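Cytochrome c-552 (Thiobacillus ferrooxidans, PDB 1H1O) carries electrons in the periplasm as a diheme, high-potential c-type cytochrome of the c4 class. Local coordinates at residues 32-37 against 138-143. Residues are numbered along the deposited sequence; the frame is centred on the assembly and turned at random.
Sequences VPRLAG and GQRYGY. With HEM (protoporphyrin IX containing Fe), chain D.
Between the two cytochrome c domains, the side-chain amide of Q139 pairs with both the N-H and the C=O of R34. Its OE1 accepts R34 N at 2.9 Å, and its NE2 donates to R34 O at 3.1 Å; both bonds lie in the plane of the acceptor carbonyl, on a lone pair. The bend at chi2 (46°) turns the amide back toward 32-37. OE1 also takes R140 N at 2.7 Å, so two N-H groups from opposite domains grip one buried oxygen.

The extended chain of R34 brings NH1 to G138 O at 2.6 Å, the acceptor near the guanidinium plane. R140 CG covers one face of that guanidinium, and the two guanidinium planes are nearly parallel, 13° apart. R34 NH2 lies 3.8 Å from R140 NE, a like-charge approach that D26, salt-bridged to R34 NE, probably eases; T27 hydrogen-bonds R140 NH1. A leucine in place of R34 would probably leave G138 O without this donor and D26 without its salt-bridge partner.

In the apolar packing, P33 lays CB over the face of the Y143 ring in a CH-pi contact, while its CD meets a heme propionate carbon, CAD, at 3.3 Å.

On the heme side, P33 O accepts from H20, the predicted axial ligand, and Y143 OH hydrogen-bonds a propionate oxygen of the second heme. Main-chain-directed bonds and P33–Y143 packing thus probably hold the two heme domains together, with Y143 between the hemes.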
loop_
_atom_site.group_PDB
_atom_site.type_symbol
_atom_site.label_atom_id
_atom_site.label_comp_id
_atom_site.label_asym_id
_atom_site.label_seq_id
_atom_site.Cartn_x
_atom_site.Cartn_y
_atom_site.Cartn_z
ATOM N N VAL A 32 -3.473 -4.034 7.739
ATOM C CA VAL A 32 -2.998 -5.141 6.917
ATOM C C VAL A 32 -3.512 -4.791 5.539
ATOM O O VAL A 32 -4.711 -4.746 5.301
ATOM C CB VAL A 32 -3.568 -6.500 7.332
ATOM C CG1 VAL A 32 -3.056 -7.569 6.377
ATOM C CG2 VAL A 32 -3.133 -6.840 8.749
ATOM N N PRO A 33 -2.599 -4.528 4.608
ATOM C CA PRO A 33 -3.010 -4.165 3.256
ATOM C C PRO A 33 -3.553 -5.315 2.458
ATOM O O PRO A 33 -3.171 -6.478 2.659
ATOM C CB PRO A 33 -1.728 -3.626 2.651
ATOM C CG PRO A 33 -0.711 -4.561 3.226
ATOM C CD PRO A 33 -1.140 -4.676 4.691
ATOM N N ARG A 34 -4.461 -4.974 1.555
ATOM C CA ARG A 34 -5.029 -5.946 0.649
ATOM C C ARG A 34 -3.887 -6.195 -0.327
ATOM O O ARG A 34 -3.073 -5.306 -0.572
ATOM C CB ARG A 34 -6.250 -5.346 -0.048
ATOM C CG ARG A 34 -7.362 -5.056 0.953
ATOM C CD ARG A 34 -8.557 -4.393 0.324
ATOM N NE ARG A 34 -9.574 -4.141 1.338
ATOM C CZ ARG A 34 -10.147 -2.961 1.541
ATOM N NH1 ARG A 34 -9.794 -1.919 0.795
ATOM N NH2 ARG A 34 -11.080 -2.827 2.473
ATOM N N LEU A 35 -3.815 -7.400 -0.869
ATOM C CA LEU A 35 -2.742 -7.752 -1.785
ATOM C C LEU A 35 -3.220 -8.070 -3.186
ATOM O O LEU A 35 -2.429 -8.038 -4.132
ATOM C CB LEU A 35 -1.982 -8.957 -1.242
ATOM C CG LEU A 35 -1.482 -8.781 0.189
ATOM C CD1 LEU A 35 -0.686 -10.023 0.609
ATOM C CD2 LEU A 35 -0.630 -7.524 0.264
ATOM N N ALA A 36 -4.503 -8.400 -3.304
ATOM C CA ALA A 36 -5.104 -8.742 -4.586
ATOM C C ALA A 36 -4.810 -7.717 -5.695
ATOM O O ALA A 36 -5.085 -6.522 -5.553
ATOM C CB ALA A 36 -6.611 -8.906 -4.419
ATOM N N GLY A 37 -4.239 -8.192 -6.793
ATOM C CA GLY A 37 -3.963 -7.305 -7.905
ATOM C C GLY A 37 -2.765 -6.391 -7.767
ATOM O O GLY A 37 -2.484 -5.609 -8.676
ATOM N N GLY A 138 -8.162 0.977 -4.099
ATOM C CA GLY A 138 -8.770 -0.157 -3.433
ATOM C C GLY A 138 -8.052 -0.577 -2.165
ATOM O O GLY A 138 -8.525 -1.446 -1.440
ATOM N N GLN A 139 -6.903 0.029 -1.904
ATOM C CA GLN A 139 -6.148 -0.287 -0.708
ATOM C C GLN A 139 -6.949 0.194 0.499
ATOM O O GLN A 139 -7.788 1.093 0.384
ATOM C CB GLN A 139 -4.784 0.394 -0.746
ATOM C CG GLN A 139 -3.840 -0.043 0.369
ATOM C CD GLN A 139 -3.825 -1.553 0.535
ATOM O OE1 GLN A 139 -4.692 -2.126 1.203
ATOM N NE2 GLN A 139 -2.853 -2.207 -0.089
ATOM N N ARG A 140 -6.704 -0.423 1.650
ATOM C CA ARG A 140 -7.409 -0.058 2.878
ATOM C C ARG A 140 -7.047 1.354 3.310
ATOM O O ARG A 140 -5.908 1.802 3.168
ATOM C CB ARG A 140 -7.084 -1.049 4.001
ATOM C CG ARG A 140 -7.273 -2.505 3.602
ATOM C CD ARG A 140 -7.671 -3.368 4.786
ATOM N NE ARG A 140 -8.800 -2.770 5.502
ATOM C CZ ARG A 140 -9.420 -3.338 6.533
ATOM N NH1 ARG A 140 -9.018 -4.528 6.973
ATOM N NH2 ARG A 140 -10.432 -2.713 7.126
ATOM N N TYR A 141 -8.043 2.040 3.841
ATOM C CA TYR A 141 -7.923 3.413 4.295
ATOM C C TYR A 141 -6.839 3.608 5.363
ATOM O O TYR A 141 -5.920 4.429 5.211
ATOM C CB TYR A 141 -9.286 3.828 4.823
ATOM C CG TYR A 141 -9.349 5.171 5.470
ATOM C CD1 TYR A 141 -9.286 6.337 4.711
ATOM C CD2 TYR A 141 -9.514 5.279 6.840
ATOM C CE1 TYR A 141 -9.390 7.588 5.314
ATOM C CE2 TYR A 141 -9.619 6.518 7.453
ATOM C CZ TYR A 141 -9.555 7.667 6.688
ATOM O OH TYR A 141 -9.646 8.883 7.312
ATOM N N GLY A 142 -6.956 2.849 6.449
ATOM C CA GLY A 142 -5.993 2.957 7.519
ATOM C C GLY A 142 -4.621 2.580 7.012
ATOM O O GLY A 142 -3.636 3.212 7.374
ATOM N N TYR A 143 -4.546 1.566 6.159
ATOM C CA TYR A 143 -3.253 1.147 5.664
ATOM C C TYR A 143 -2.538 2.262 4.926
ATOM O O TYR A 143 -1.337 2.467 5.118
ATOM C CB TYR A 143 -3.368 -0.049 4.741
ATOM C CG TYR A 143 -2.018 -0.505 4.268
ATOM C CD1 TYR A 143 -1.157 -1.212 5.112
ATOM C CD2 TYR A 143 -1.570 -0.183 2.987
ATOM C CE1 TYR A 143 0.125 -1.586 4.683
ATOM C CE2 TYR A 143 -0.303 -0.548 2.551
ATOM C CZ TYR A 143 0.538 -1.246 3.395
ATOM O OH TYR A 143 1.780 -1.609 2.940
HETATM C CHA HEM D . 2.154 -6.263 4.414
HETATM C CHB HEM D . 2.938 -10.246 1.851
HETATM C CHC HEM D . 1.633 -12.902 5.656
HETATM C CHD HEM D . 0.744 -8.962 8.163
HETATM C C1A HEM D . 2.492 -7.111 3.358
HETATM C C2A HEM D . 2.975 -6.692 2.059
HETATM C C3A HEM D . 3.193 -7.823 1.330
HETATM C C4A HEM D . 2.840 -8.922 2.205
HETATM C CMA HEM D . 3.701 -7.982 -0.081
HETATM C CAA HEM D . 3.189 -5.261 1.631
HETATM C CBA HEM D . 1.978 -4.676 0.869
HETATM C CGA HEM D . 2.115 -3.325 0.471
HETATM O O1A HEM D . 1.050 -2.784 0.004
HETATM O O2A HEM D . 3.174 -2.672 0.560
HETATM C C1B HEM D . 2.648 -11.315 2.676
HETATM C C2B HEM D . 2.814 -12.689 2.268
HETATM C C3B HEM D . 2.475 -13.448 3.349
HETATM C C4B HEM D . 2.070 -12.522 4.393
HETATM C CMB HEM D . 3.302 -13.108 0.894
HETATM C CAB HEM D . 2.499 -14.946 3.513
HETATM C CBB HEM D . 3.901 -15.596 3.354
HETATM C C1C HEM D . 1.264 -12.071 6.669
HETATM C C2C HEM D . 0.822 -12.506 7.972
HETATM C C3C HEM D . 0.583 -11.368 8.672
HETATM C C4C HEM D . 0.861 -10.278 7.807
HETATM C CMC HEM D . 0.703 -13.953 8.365
HETATM C CAC HEM D . 0.116 -11.192 10.126
HETATM C CBC HEM D . 1.038 -11.893 11.168
HETATM C C1D HEM D . 1.042 -7.870 7.363
HETATM C C2D HEM D . 0.934 -6.497 7.816
HETATM C C3D HEM D . 1.355 -5.753 6.776
HETATM C C4D HEM D . 1.684 -6.663 5.680
HETATM C CMD HEM D . 0.470 -6.087 9.194
HETATM C CAD HEM D . 1.518 -4.275 6.681
HETATM C CBD HEM D . 2.888 -3.993 7.493
HETATM C CGD HEM D . 3.578 -2.810 7.191
HETATM O O1D HEM D . 3.000 -1.719 7.354
HETATM O O2D HEM D . 4.781 -2.824 6.802
HETATM N NA HEM D . 2.413 -8.465 3.434
HETATM N NB HEM D . 2.191 -11.217 3.977
HETATM N NC HEM D . 1.277 -10.691 6.585
HETATM N ND HEM D . 1.492 -7.948 6.071
HETATM FE FE HEM D . 1.810 -9.579 5.020
#